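LPP20 lipofamily protein (Helicobacter pylori R046Wa, PDB 4KZS) is a secreted protein of unknown function, possibly associated with the outer membrane and the Tol-Pal system. Local coordinates at residues 71-76 with 151-156; 39-44 with 78-83; 196-201 with 252-257; 220-225 with 248-253. All blocks are in the same frame, centred on the assembly; numbering follows the deposited sequence.

Contact 1: 71-76 with 151-156; sequences INLKTD and ERILKA
Leu73 and Ile153 illustrate how a loop residue can press onto a helix by the branched end of its side chain. The two cross obliquely, fork against chain: Leu73 CD2 lies 3.6 Å from Ile153 CG1, while Leu73 CD1 meets Ile153 CD1 at the same separation. With Leu73 CG between the backbone N and the carbonyl carbon (chi1 49°), the fork is carried toward the helix. Its CD2 methyl also serves a second neighbour, for it stands 4.1 Å above the plane of the Arg152 guanidinium, over the centre of that group. Asn72 comes to Arg152 differently, the two side chains crossing at about a right angle with amide and guanidinium planes 63° apart. Asn72 CB sits at the guanidinium edge, and Arg152 NH1 gives Asn72 OD1 a weak hydrogen bond of 3.2 Å, bent to 127° at the hydrogen. Farther along the loop, the methyl Thr75 CG2 approaches Ile153 CD1 at 4.2 Å. Leu73 also touches Ile52 of helix 29-53. The loop thus covers the C-terminal part of helix 135-157, joining the helix 29-53 region to the helical part of this three-helix-bundle protein, where Ile153 meets Leu110 of helix 103-121.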
loop_
_atom_site.group_PDB
_atom_site.type_symbol
_atom_site.label_atom_id
_atom_site.label_comp_id
_atom_site.label_asym_id
_atom_site.label_seq_id
_atom_site.Cartn_x
_atom_site.Cartn_y
_atom_site.Cartn_z
ATOM N N ILE A 71 -2.732 10.098 20.030
ATOM C CA ILE A 71 -1.666 9.521 19.201
ATOM C C ILE A 71 -2.263 8.702 18.034
ATOM O O ILE A 71 -1.860 7.558 17.788
ATOM C CB ILE A 71 -0.617 8.729 20.058
ATOM C CG1 ILE A 71 0.678 8.446 19.276
ATOM C CG2 ILE A 71 -1.202 7.451 20.663
ATOM C CD1 ILE A 71 1.789 9.437 19.543
ATOM N N ASN A 72 -3.220 9.318 17.328
ATOM C CA ASN A 72 -3.903 8.721 16.172
ATOM C C ASN A 72 -2.938 8.170 15.103
ATOM O O ASN A 72 -3.026 7.000 14.698
ATOM C CB ASN A 72 -4.859 9.752 15.549
ATOM C CG ASN A 72 -5.923 9.117 14.679
ATOM O OD1 ASN A 72 -6.973 9.720 14.427
ATOM N ND2 ASN A 72 -5.668 7.891 14.220
ATOM N N LEU A 73 -2.011 9.017 14.664
ATOM C CA LEU A 73 -1.028 8.616 13.663
ATOM C C LEU A 73 0.343 8.541 14.295
ATOM O O LEU A 73 0.729 9.420 15.050
ATOM C CB LEU A 73 -1.031 9.586 12.475
ATOM C CG LEU A 73 -0.974 11.088 12.784
ATOM C CD1 LEU A 73 0.465 11.503 13.022
ATOM C CD2 LEU A 73 -1.598 11.910 11.668
ATOM N N LYS A 74 1.068 7.470 14.012
ATOM C CA LYS A 74 2.365 7.289 14.620
ATOM C C LYS A 74 3.369 7.251 13.485
ATOM O O LYS A 74 3.295 6.371 12.644
ATOM C CB LYS A 74 2.407 5.997 15.430
ATOM C CG LYS A 74 3.447 6.038 16.535
ATOM C CD LYS A 74 3.119 5.045 17.641
ATOM C CE LYS A 74 3.445 3.606 17.260
ATOM N NZ LYS A 74 4.909 3.337 17.239
ATOM N N THR A 75 4.274 8.225 13.444
ATOM C CA THR A 75 5.159 8.376 12.301
ATOM C C THR A 75 6.258 7.329 12.438
ATOM O O THR A 75 6.352 6.683 13.461
ATOM C CB THR A 75 5.698 9.822 12.123
ATOM O OG1 THR A 75 6.414 10.211 13.280
ATOM C CG2 THR A 75 4.601 10.857 11.951
ATOM N N ASP A 76 7.026 7.092 11.385
ATOM C CA ASP A 76 8.242 6.291 11.491
ATOM C C ASP A 76 9.331 6.825 10.533
ATOM O O ASP A 76 9.081 7.800 9.822
ATOM C CB ASP A 76 7.911 4.842 11.224
ATOM C CG ASP A 76 7.109 4.668 9.973
ATOM O OD1 ASP A 76 7.548 5.207 8.935
ATOM O OD2 ASP A 76 6.052 3.997 10.025
ATOM N N GLU A 151 -1.119 13.995 4.955
ATOM C CA GLU A 151 -1.841 15.237 4.634
ATOM C C GLU A 151 -2.569 15.818 5.815
ATOM O O GLU A 151 -2.686 17.045 5.934
ATOM C CB GLU A 151 -2.817 15.016 3.520
ATOM C CG GLU A 151 -3.837 16.104 3.412
ATOM C CD GLU A 151 -4.852 15.779 2.360
ATOM O OE1 GLU A 151 -4.473 15.810 1.162
ATOM O OE2 GLU A 151 -6.014 15.507 2.738
ATOM N N ARG A 152 -3.065 14.939 6.684
ATOM C CA ARG A 152 -3.742 15.402 7.883
ATOM C C ARG A 152 -2.760 16.257 8.681
ATOM O O ARG A 152 -3.077 17.395 9.045
ATOM C CB ARG A 152 -4.276 14.242 8.721
ATOM C CG ARG A 152 -5.663 14.535 9.277
ATOM C CD ARG A 152 -6.235 13.420 10.144
ATOM N NE ARG A 152 -5.773 12.079 9.776
ATOM C CZ ARG A 152 -5.536 11.100 10.658
ATOM N NH1 ARG A 152 -5.704 11.283 11.980
ATOM N NH2 ARG A 152 -5.114 9.920 10.219
ATOM N N ILE A 153 -1.555 15.724 8.894
ATOM C CA ILE A 153 -0.511 16.488 9.548
ATOM C C ILE A 153 -0.284 17.837 8.883
ATOM O O ILE A 153 -0.336 18.884 9.555
ATOM C CB ILE A 153 0.803 15.730 9.547
ATOM C CG1 ILE A 153 0.559 14.363 10.169
ATOM C CG2 ILE A 153 1.846 16.543 10.296
ATOM C CD1 ILE A 153 1.786 13.509 10.287
ATOM N N LEU A 154 -0.040 17.813 7.568
ATOM C CA LEU A 154 0.307 19.038 6.844
ATOM C C LEU A 154 -0.763 20.105 7.004
ATOM O O LEU A 154 -0.436 21.258 7.279
ATOM C CB LEU A 154 0.562 18.749 5.378
ATOM C CG LEU A 154 1.867 17.996 5.183
ATOM C CD1 LEU A 154 2.127 17.655 3.727
ATOM C CD2 LEU A 154 2.981 18.852 5.738
ATOM N N LYS A 155 -2.040 19.718 6.866
ATOM C CA LYS A 155 -3.145 20.677 7.015
ATOM C C LYS A 155 -3.209 21.186 8.419
ATOM O O LYS A 155 -3.445 22.373 8.629
ATOM C CB LYS A 155 -4.511 20.113 6.582
ATOM C CG LYS A 155 -4.621 19.941 5.069
ATOM C CD LYS A 155 -6.009 20.156 4.489
ATOM C CE LYS A 155 -6.896 18.937 4.693
ATOM N NZ LYS A 155 -7.943 18.863 3.628
ATOM N N ALA A 156 -2.955 20.314 9.387
ATOM C CA ALA A 156 -2.900 20.747 10.788
ATOM C C ALA A 156 -1.796 21.737 11.087
ATOM O O ALA A 156 -1.788 22.312 12.166
ATOM C CB ALA A 156 -2.784 19.568 11.730
#

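Contact 2: 39-44 with 78-83; sequences DLVASI and LELNNV
Leu80 and Val41 meet with similar first torsions, each setting a carbon beside its own backbone N: Leu80 CG (chi1 -61°) and Val41 CG1 (chi1 -65°). In Leu80 the second torsion (chi2 -165°) then places CD1, the methyl that touches. The side chains meet at a slant, and the methyls Val41 CG1 and Leu80 CD1 come within 4.0 Å of each other. Leu80 divides its two methyls among three helix residues: CD1 also faces Leu40 CD2, at 4.4 Å, whereas CD2 turns to Ile44 CD1, at 4.2 Å. Leu40, Val41 and Ile44 follow the spacing that brings side chains to one side of a helix, and a single leucine from the loop can therefore touch them all. Val83 extends the patch toward the start of strand 84-91, its CG2 lying 4.5 Å from Leu40 CD2. The apolar layer continues beyond these residues. Leu40 and Val83 both touch Val99 of strand 94-102, Ile44 and Val83 both touch Ile101 of the same strand, and Phe106 of helix 103-121 meets Leu80 and Ile44. Helix 29-53 is thereby packed on the antiparallel sheet, with the loop closing over one flank, in the region assigned by sequence to the SHS2 clan. The closest approach of every pair is methyl to methyl and none is especially close, which implies that dispersion and the exclusion of water hold them together, without the directional constraint that a polar bond would impose.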
loop_
_atom_site.group_PDB
_atom_site.type_symbol
_atom_site.label_atom_id
_atom_site.label_comp_id
_atom_site.label_asym_id
_atom_site.label_seq_id
_atom_site.Cartn_x
_atom_site.Cartn_y
_atom_site.Cartn_z
ATOM N N ASP A 39 13.444 7.181 19.179
ATOM C CA ASP A 39 12.944 8.006 20.239
ATOM C C ASP A 39 12.564 9.375 19.721
ATOM O O ASP A 39 11.629 10.010 20.219
ATOM C CB ASP A 39 13.918 8.072 21.395
ATOM C CG ASP A 39 13.454 9.006 22.457
ATOM O OD1 ASP A 39 12.315 8.833 22.963
ATOM O OD2 ASP A 39 14.213 9.944 22.755
ATOM N N LEU A 40 13.264 9.809 18.685
ATOM C CA LEU A 40 12.963 11.100 18.039
ATOM C C LEU A 40 11.643 11.071 17.252
ATOM O O LEU A 40 10.845 12.033 17.383
ATOM C CB LEU A 40 14.135 11.545 17.130
ATOM C CG LEU A 40 13.733 12.562 16.090
ATOM C CD1 LEU A 40 13.142 13.762 16.778
ATOM C CD2 LEU A 40 14.982 13.008 15.416
ATOM N N VAL A 41 11.412 10.001 16.463
ATOM C CA VAL A 41 10.164 9.880 15.734
ATOM C C VAL A 41 9.038 9.829 16.721
ATOM O O VAL A 41 8.027 10.529 16.556
ATOM C CB VAL A 41 10.088 8.634 14.815
ATOM C CG1 VAL A 41 11.106 8.695 13.678
ATOM C CG2 VAL A 41 10.289 7.354 15.593
ATOM N N ALA A 42 9.234 9.019 17.770
ATOM C CA ALA A 42 8.232 8.806 18.843
ATOM C C ALA A 42 7.903 10.097 19.482
ATOM O O ALA A 42 6.764 10.355 19.839
ATOM C CB ALA A 42 8.756 7.847 19.901
ATOM N N SER A 43 8.914 10.939 19.611
ATOM C CA SER A 43 8.723 12.201 20.278
ATOM C C SER A 43 7.985 13.184 19.367
ATOM O O SER A 43 7.158 13.976 19.843
ATOM C CB SER A 43 10.079 12.743 20.725
ATOM O OG SER A 43 10.029 14.158 20.864
ATOM N N ILE A 44 8.296 13.149 18.060
ATOM C CA ILE A 44 7.581 13.981 17.103
ATOM C C ILE A 44 6.130 13.500 16.944
ATOM O O ILE A 44 5.221 14.337 16.868
ATOM C CB ILE A 44 8.232 13.978 15.737
ATOM C CG1 ILE A 44 9.705 14.422 15.794
ATOM C CG2 ILE A 44 7.484 14.921 14.818
ATOM C CD1 ILE A 44 10.413 14.089 14.498
ATOM N N LEU A 78 10.572 6.301 7.676
ATOM C CA LEU A 78 10.065 6.605 6.360
ATOM C C LEU A 78 9.830 8.102 6.224
ATOM O O LEU A 78 10.058 8.668 5.137
ATOM C CB LEU A 78 8.713 5.895 6.148
ATOM C CG LEU A 78 8.719 4.468 5.618
ATOM C CD1 LEU A 78 9.723 3.578 6.360
ATOM C CD2 LEU A 78 7.298 3.909 5.641
ATOM N N GLU A 79 9.347 8.711 7.321
ATOM C CA GLU A 79 8.926 10.115 7.354
ATOM C C GLU A 79 10.003 11.170 7.467
ATOM O O GLU A 79 9.742 12.354 7.256
ATOM C CB GLU A 79 7.922 10.337 8.464
ATOM C CG GLU A 79 6.515 10.030 8.018
ATOM C CD GLU A 79 6.293 8.563 7.871
ATOM O OE1 GLU A 79 6.261 7.899 8.926
ATOM O OE2 GLU A 79 6.159 8.090 6.713
ATOM N N LEU A 80 11.207 10.757 7.816
ATOM C CA LEU A 80 12.327 11.652 7.981
ATOM C C LEU A 80 13.384 11.341 6.976
ATOM O O LEU A 80 13.280 10.323 6.291
ATOM C CB LEU A 80 12.984 11.302 9.307
ATOM C CG LEU A 80 12.263 11.398 10.624
ATOM C CD1 LEU A 80 13.349 11.351 11.696
ATOM C CD2 LEU A 80 11.470 12.695 10.638
ATOM N N ASN A 81 14.500 12.093 7.077
ATOM C CA ASN A 81 15.763 11.966 6.297
ATOM C C ASN A 81 17.270 11.704 6.699
ATOM O O ASN A 81 17.838 10.563 6.731
ATOM C CB ASN A 81 15.860 13.297 5.601
ATOM C CG ASN A 81 14.486 13.925 5.386
ATOM O OD1 ASN A 81 13.670 14.046 6.336
ATOM N ND2 ASN A 81 14.205 14.312 4.133
ATOM N N ASN A 82 17.900 12.832 6.981
ATOM C CA ASN A 82 19.228 12.962 7.480
ATOM C C ASN A 82 19.122 14.190 8.476
ATOM O O ASN A 82 19.048 15.392 8.005
ATOM C CB ASN A 82 20.103 13.354 6.331
ATOM C CG ASN A 82 19.606 14.632 5.637
ATOM O OD1 ASN A 82 19.920 15.757 6.109
ATOM N ND2 ASN A 82 18.819 14.482 4.530
ATOM N N VAL A 83 19.093 13.866 9.795
ATOM C CA VAL A 83 18.789 14.733 10.945
ATOM C C VAL A 83 20.107 14.975 11.686
ATOM O O VAL A 83 21.060 14.227 11.468
ATOM C CB VAL A 83 17.875 13.963 11.954
ATOM C CG1 VAL A 83 16.790 13.194 11.243
ATOM C CG2 VAL A 83 18.655 12.946 12.822
#

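Contact 3: 196-201 with 252-257; sequences LISAYA and DEKNKN
Asn257 ND2 lies against the Tyr200 ring, 3.5 Å from Tyr200 CE2 and 3.6 Å from Tyr200 CD2, a contact and not a bond in the model. The amide approaches the ring obliquely, and their planes are 77° apart. Leu196 comes to the same nitrogen from the preceding turn, more distantly, through CD2. Leu196 CD2 also rests on the Glu253 side chain, 3.9 Å from Glu253 OE1 and almost as near to CG. The other carboxylate oxygen of Glu253, OE2, is engaged by the backbone N of Ser223. In the middle of the interface, small meets long. Ala199 CB packs on Lys254 CG, which stands anti to its backbone N (chi1 180°), and the chain then passes Ser198 OG, 4.2 Å from Lys254 CD. With alanine on one side, the backbones draw close, Ala199 CA and Lys254 CA being 5.8 Å apart. The local helix axes approach to 9.0 Å and run nearly parallel, crossing at -15°. Helix 190-200 belongs to a beta-alpha-beta unit, connecting strand 179-182 to its parallel neighbour 205-207; helix 252-262, arriving much later in the chain, lies alongside it, while Asn217 and Asn225 from loops touch Tyr200.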
loop_
_atom_site.group_PDB
_atom_site.type_symbol
_atom_site.label_atom_id
_atom_site.label_comp_id
_atom_site.label_asym_id
_atom_site.label_seq_id
_atom_site.Cartn_x
_atom_site.Cartn_y
_atom_site.Cartn_z
ATOM N N LEU A 196 -15.084 -20.283 -8.300
ATOM C CA LEU A 196 -13.989 -19.518 -8.766
ATOM C C LEU A 196 -14.368 -18.072 -8.833
ATOM O O LEU A 196 -13.690 -17.250 -8.217
ATOM C CB LEU A 196 -13.508 -20.033 -10.129
ATOM C CG LEU A 196 -12.698 -21.354 -10.168
ATOM C CD1 LEU A 196 -11.797 -21.396 -11.409
ATOM C CD2 LEU A 196 -11.886 -21.638 -8.904
ATOM N N ILE A 197 -15.448 -17.763 -9.562
ATOM C CA ILE A 197 -15.935 -16.382 -9.654
ATOM C C ILE A 197 -16.146 -15.766 -8.269
ATOM O O ILE A 197 -15.862 -14.600 -8.070
ATOM C CB ILE A 197 -17.234 -16.283 -10.461
ATOM C CG1 ILE A 197 -16.943 -16.604 -11.945
ATOM C CG2 ILE A 197 -17.855 -14.904 -10.316
ATOM C CD1 ILE A 197 -17.984 -16.146 -12.973
ATOM N N SER A 198 -16.622 -16.576 -7.327
ATOM C CA SER A 198 -16.805 -16.200 -5.965
ATOM C C SER A 198 -15.513 -15.812 -5.274
ATOM O O SER A 198 -15.512 -14.929 -4.425
ATOM C CB SER A 198 -17.430 -17.389 -5.230
ATOM O OG SER A 198 -17.355 -17.263 -3.823
ATOM N N ALA A 199 -14.421 -16.507 -5.577
ATOM C CA ALA A 199 -13.147 -16.221 -4.929
ATOM C C ALA A 199 -12.479 -15.037 -5.659
ATOM O O ALA A 199 -12.025 -14.065 -5.064
ATOM C CB ALA A 199 -12.273 -17.465 -4.949
ATOM N N TYR A 200 -12.455 -15.134 -6.973
ATOM C CA TYR A 200 -12.078 -14.046 -7.826
ATOM C C TYR A 200 -12.738 -12.768 -7.346
ATOM O O TYR A 200 -12.207 -11.700 -7.560
ATOM C CB TYR A 200 -12.568 -14.344 -9.238
ATOM C CG TYR A 200 -11.548 -14.911 -10.213
ATOM C CD1 TYR A 200 -11.005 -14.089 -11.205
ATOM C CD2 TYR A 200 -11.160 -16.263 -10.187
ATOM C CE1 TYR A 200 -10.094 -14.567 -12.130
ATOM C CE2 TYR A 200 -10.231 -16.750 -11.105
ATOM C CZ TYR A 200 -9.713 -15.889 -12.084
ATOM O OH TYR A 200 -8.803 -16.300 -13.035
ATOM N N ALA A 201 -13.899 -12.869 -6.697
ATOM C CA ALA A 201 -14.726 -11.699 -6.362
ATOM C C ALA A 201 -14.285 -10.976 -5.091
ATOM O O ALA A 201 -14.620 -9.788 -4.884
ATOM C CB ALA A 201 -16.179 -12.110 -6.227
ATOM N N ASP A 252 -11.121 -26.157 -2.038
ATOM C CA ASP A 252 -9.793 -25.569 -1.943
ATOM C C ASP A 252 -9.267 -24.901 -3.184
ATOM O O ASP A 252 -8.463 -23.992 -3.049
ATOM C CB ASP A 252 -8.767 -26.595 -1.457
ATOM C CG ASP A 252 -8.436 -26.428 0.012
ATOM O OD1 ASP A 252 -9.390 -26.407 0.820
ATOM O OD2 ASP A 252 -7.230 -26.315 0.352
ATOM N N GLU A 253 -9.670 -25.326 -4.386
ATOM C CA GLU A 253 -9.175 -24.598 -5.556
ATOM C C GLU A 253 -9.551 -23.126 -5.411
ATOM O O GLU A 253 -8.933 -22.245 -6.009
ATOM C CB GLU A 253 -9.660 -25.147 -6.895
ATOM C CG GLU A 253 -9.059 -24.330 -8.049
ATOM C CD GLU A 253 -9.399 -24.807 -9.452
ATOM O OE1 GLU A 253 -10.545 -25.236 -9.695
ATOM O OE2 GLU A 253 -8.509 -24.721 -10.327
ATOM N N LYS A 254 -10.559 -22.883 -4.579
ATOM C CA LYS A 254 -11.011 -21.539 -4.242
ATOM C C LYS A 254 -10.171 -21.001 -3.072
ATOM O O LYS A 254 -9.393 -20.050 -3.219
ATOM C CB LYS A 254 -12.512 -21.598 -3.899
ATOM C CG LYS A 254 -13.183 -20.293 -3.510
ATOM C CD LYS A 254 -14.694 -20.446 -3.365
ATOM C CE LYS A 254 -15.070 -21.397 -2.246
ATOM N NZ LYS A 254 -14.443 -21.002 -0.955
ATOM N N ASN A 255 -10.323 -21.648 -1.922
ATOM C CA ASN A 255 -9.590 -21.323 -0.698
ATOM C C ASN A 255 -8.090 -21.101 -0.960
ATOM O O ASN A 255 -7.409 -20.362 -0.244
ATOM C CB ASN A 255 -9.781 -22.460 0.326
ATOM C CG ASN A 255 -11.153 -23.153 0.224
ATOM O OD1 ASN A 255 -11.334 -24.270 0.724
ATOM N ND2 ASN A 255 -12.117 -22.495 -0.419
ATOM N N LYS A 256 -7.587 -21.753 -1.999
ATOM C CA LYS A 256 -6.201 -21.663 -2.363
ATOM C C LYS A 256 -6.033 -20.610 -3.446
ATOM O O LYS A 256 -4.994 -19.959 -3.516
ATOM C CB LYS A 256 -5.674 -23.026 -2.844
ATOM C CG LYS A 256 -4.208 -23.019 -3.281
ATOM C CD LYS A 256 -3.943 -23.866 -4.528
ATOM C CE LYS A 256 -4.629 -23.369 -5.803
ATOM N NZ LYS A 256 -4.193 -22.035 -6.287
ATOM N N ASN A 257 -7.041 -20.445 -4.298
ATOM C CA ASN A 257 -6.939 -19.428 -5.357
ATOM C C ASN A 257 -6.800 -18.001 -4.803
ATOM O O ASN A 257 -6.028 -17.191 -5.320
ATOM C CB ASN A 257 -8.103 -19.472 -6.348
ATOM C CG ASN A 257 -7.869 -18.553 -7.530
ATOM O OD1 ASN A 257 -6.809 -17.941 -7.646
ATOM N ND2 ASN A 257 -8.853 -18.439 -8.407
#

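Contact 4: 220-225 with 248-253; sequences FTDSAN and SLEVDE
Asp222 and Glu250 bring two carboxylates together obliquely, their planes turned 43° apart, with Asp222 OD1 3.4 Å from Glu250 OE2. No bond joins them: both atoms are acceptors, and the groups would repel if both were ionised. Glu250 OE2 also lies 2.9 Å from the backbone oxygen Thr221 O, another acceptor. Glu250 reaches this place as an extended chain, CG anti to the backbone N (chi1 176°), and crosses the Thr221 side chain at about a right angle. On the loop side, the Asp222 carboxylate receives a weak hydrogen bond from its predecessor, Thr221 OG1 to Asp222 OD2, 3.3 Å long. Glu253, one turn further on from Glu250, accepts from the loop backbone. Ser223 N points its hydrogen almost straight at Glu253 OE2 (168°), although the modelled length of 2.4 Å is too short to be relied on. The hydroxyl of Ser223 is bonded instead to Asn217 OD1. Glu253 N in turn is bonded to Glu250 O, which ties the two acids together through the backbone. Apolar neighbours flank the group, Leu245 touching Thr221 and Glu250, and Leu196 of helix 190-200 touching Ser223 and Glu253. Three acidic side chains, all buried, thus gather around one loop. Such crowding in a buried place would probably raise the proton affinity of Asp222 or Glu250, while Glu253 has the Ser223 N-H as a donor.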
loop_
_atom_site.group_PDB
_atom_site.type_symbol
_atom_site.label_atom_id
_atom_site.label_comp_id
_atom_site.label_asym_id
_atom_site.label_seq_id
_atom_site.Cartn_x
_atom_site.Cartn_y
_atom_site.Cartn_z
ATOM N N PHE A 220 -10.187 -28.137 -16.164
ATOM C CA PHE A 220 -10.134 -29.535 -16.563
ATOM C C PHE A 220 -10.727 -30.190 -15.312
ATOM O O PHE A 220 -11.812 -30.763 -15.349
ATOM C CB PHE A 220 -8.754 -29.838 -17.138
ATOM C CG PHE A 220 -8.404 -29.012 -18.360
ATOM C CD1 PHE A 220 -9.115 -29.166 -19.548
ATOM C CD2 PHE A 220 -7.355 -28.085 -18.330
ATOM C CE1 PHE A 220 -8.786 -28.420 -20.679
ATOM C CE2 PHE A 220 -7.026 -27.333 -19.457
ATOM C CZ PHE A 220 -7.735 -27.511 -20.636
ATOM N N THR A 221 -9.983 -30.066 -14.218
ATOM C CA THR A 221 -10.307 -30.518 -12.857
ATOM C C THR A 221 -9.731 -29.457 -11.922
ATOM O O THR A 221 -10.103 -29.345 -10.735
ATOM C CB THR A 221 -9.551 -31.854 -12.631
ATOM O OG1 THR A 221 -9.598 -32.234 -11.241
ATOM C CG2 THR A 221 -8.100 -31.744 -13.061
ATOM N N ASP A 222 -8.814 -28.680 -12.508
ATOM C CA ASP A 222 -8.091 -27.639 -11.841
ATOM C C ASP A 222 -7.662 -26.597 -12.882
ATOM O O ASP A 222 -7.160 -26.951 -13.955
ATOM C CB ASP A 222 -6.918 -28.268 -11.114
ATOM C CG ASP A 222 -7.343 -29.450 -10.232
ATOM O OD1 ASP A 222 -8.138 -29.279 -9.287
ATOM O OD2 ASP A 222 -6.879 -30.562 -10.491
ATOM N N SER A 223 -7.875 -25.312 -12.561
ATOM C CA SER A 223 -7.910 -24.221 -13.574
ATOM C C SER A 223 -6.613 -23.875 -14.273
ATOM O O SER A 223 -5.582 -24.374 -13.905
ATOM C CB SER A 223 -8.512 -22.929 -13.015
ATOM O OG SER A 223 -8.358 -21.873 -13.968
ATOM N N ALA A 224 -6.729 -23.003 -15.279
ATOM C CA ALA A 224 -5.669 -22.520 -16.159
ATOM C C ALA A 224 -6.076 -21.101 -16.595
ATOM O O ALA A 224 -7.063 -20.913 -17.333
ATOM C CB ALA A 224 -5.490 -23.428 -17.380
ATOM N N ASN A 225 -5.303 -20.104 -16.153
ATOM C CA ASN A 225 -5.785 -18.724 -16.110
ATOM C C ASN A 225 -4.988 -17.720 -16.905
ATOM O O ASN A 225 -3.810 -17.600 -16.692
ATOM C CB ASN A 225 -5.813 -18.256 -14.657
ATOM C CG ASN A 225 -5.872 -19.413 -13.660
ATOM O OD1 ASN A 225 -5.137 -20.375 -13.767
ATOM N ND2 ASN A 225 -6.749 -19.312 -12.688
ATOM N N SER A 248 -17.471 -31.614 -4.186
ATOM C CA SER A 248 -17.559 -30.258 -3.645
ATOM C C SER A 248 -16.536 -29.976 -2.550
ATOM O O SER A 248 -16.245 -28.822 -2.264
ATOM C CB SER A 248 -18.971 -29.993 -3.108
ATOM O OG SER A 248 -19.319 -30.920 -2.096
ATOM N N LEU A 249 -15.987 -31.027 -1.954
ATOM C CA LEU A 249 -14.992 -30.886 -0.899
ATOM C C LEU A 249 -13.615 -30.378 -1.427
ATOM O O LEU A 249 -12.743 -29.992 -0.645
ATOM C CB LEU A 249 -14.888 -32.197 -0.090
ATOM C CG LEU A 249 -16.187 -33.005 0.161
ATOM C CD1 LEU A 249 -15.909 -34.326 0.859
ATOM C CD2 LEU A 249 -17.235 -32.226 0.943
ATOM N N GLU A 250 -13.446 -30.346 -2.749
ATOM C CA GLU A 250 -12.303 -29.683 -3.389
ATOM C C GLU A 250 -12.534 -28.154 -3.397
ATOM O O GLU A 250 -12.044 -27.436 -4.278
ATOM C CB GLU A 250 -12.102 -30.248 -4.815
ATOM C CG GLU A 250 -11.002 -29.616 -5.688
ATOM C CD GLU A 250 -11.004 -30.120 -7.139
ATOM O OE1 GLU A 250 -10.707 -31.315 -7.355
ATOM O OE2 GLU A 250 -11.286 -29.334 -8.079
ATOM N N VAL A 251 -13.287 -27.666 -2.407
ATOM C CA VAL A 251 -13.532 -26.229 -2.188
ATOM C C VAL A 251 -12.229 -25.442 -2.236
ATOM O O VAL A 251 -12.229 -24.240 -2.450
ATOM C CB VAL A 251 -14.223 -25.973 -0.817
ATOM C CG1 VAL A 251 -13.299 -26.266 0.361
ATOM C CG2 VAL A 251 -14.737 -24.552 -0.713
ATOM N N ASP A 252 -11.121 -26.157 -2.038
ATOM C CA ASP A 252 -9.793 -25.569 -1.943
ATOM C C ASP A 252 -9.267 -24.901 -3.184
ATOM O O ASP A 252 -8.463 -23.992 -3.049
ATOM C CB ASP A 252 -8.767 -26.595 -1.457
ATOM C CG ASP A 252 -8.436 -26.428 0.012
ATOM O OD1 ASP A 252 -9.390 -26.407 0.820
ATOM O OD2 ASP A 252 -7.230 -26.315 0.352
ATOM N N GLU A 253 -9.670 -25.326 -4.386
ATOM C CA GLU A 253 -9.175 -24.598 -5.556
ATOM C C GLU A 253 -9.551 -23.126 -5.411
ATOM O O GLU A 253 -8.933 -22.245 -6.009
ATOM C CB GLU A 253 -9.660 -25.147 -6.895
ATOM C CG GLU A 253 -9.059 -24.330 -8.049
ATOM C CD GLU A 253 -9.399 -24.807 -9.452
ATOM O OE1 GLU A 253 -10.545 -25.236 -9.695
ATOM O OE2 GLU A 253 -8.509 -24.721 -10.327
#

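In the fold
The four contacts form two pairs at the two ends of an elongated chain. Contacts 1 and 2 lie 13 Å apart between centres and interlock along the sequence: the loop after helix 29-53 supplies 71-76 to one and 78-83 to the other, and Thr75 and Asp76 touch Val41. Contacts 3 and 4, only 8 Å apart between centres, share Asp252 and Glu253 on helix 252-262, with Leu196 packing on Ser223 between them. The pairs stand on opposite sides of the chain's centre; contacts 1 and 3 are 38 Å apart between centres, contacts 2 and 4 49 Å, and no atoms touch between the pairs, the nearest of contacts 1 and 3 being about 27 Å apart.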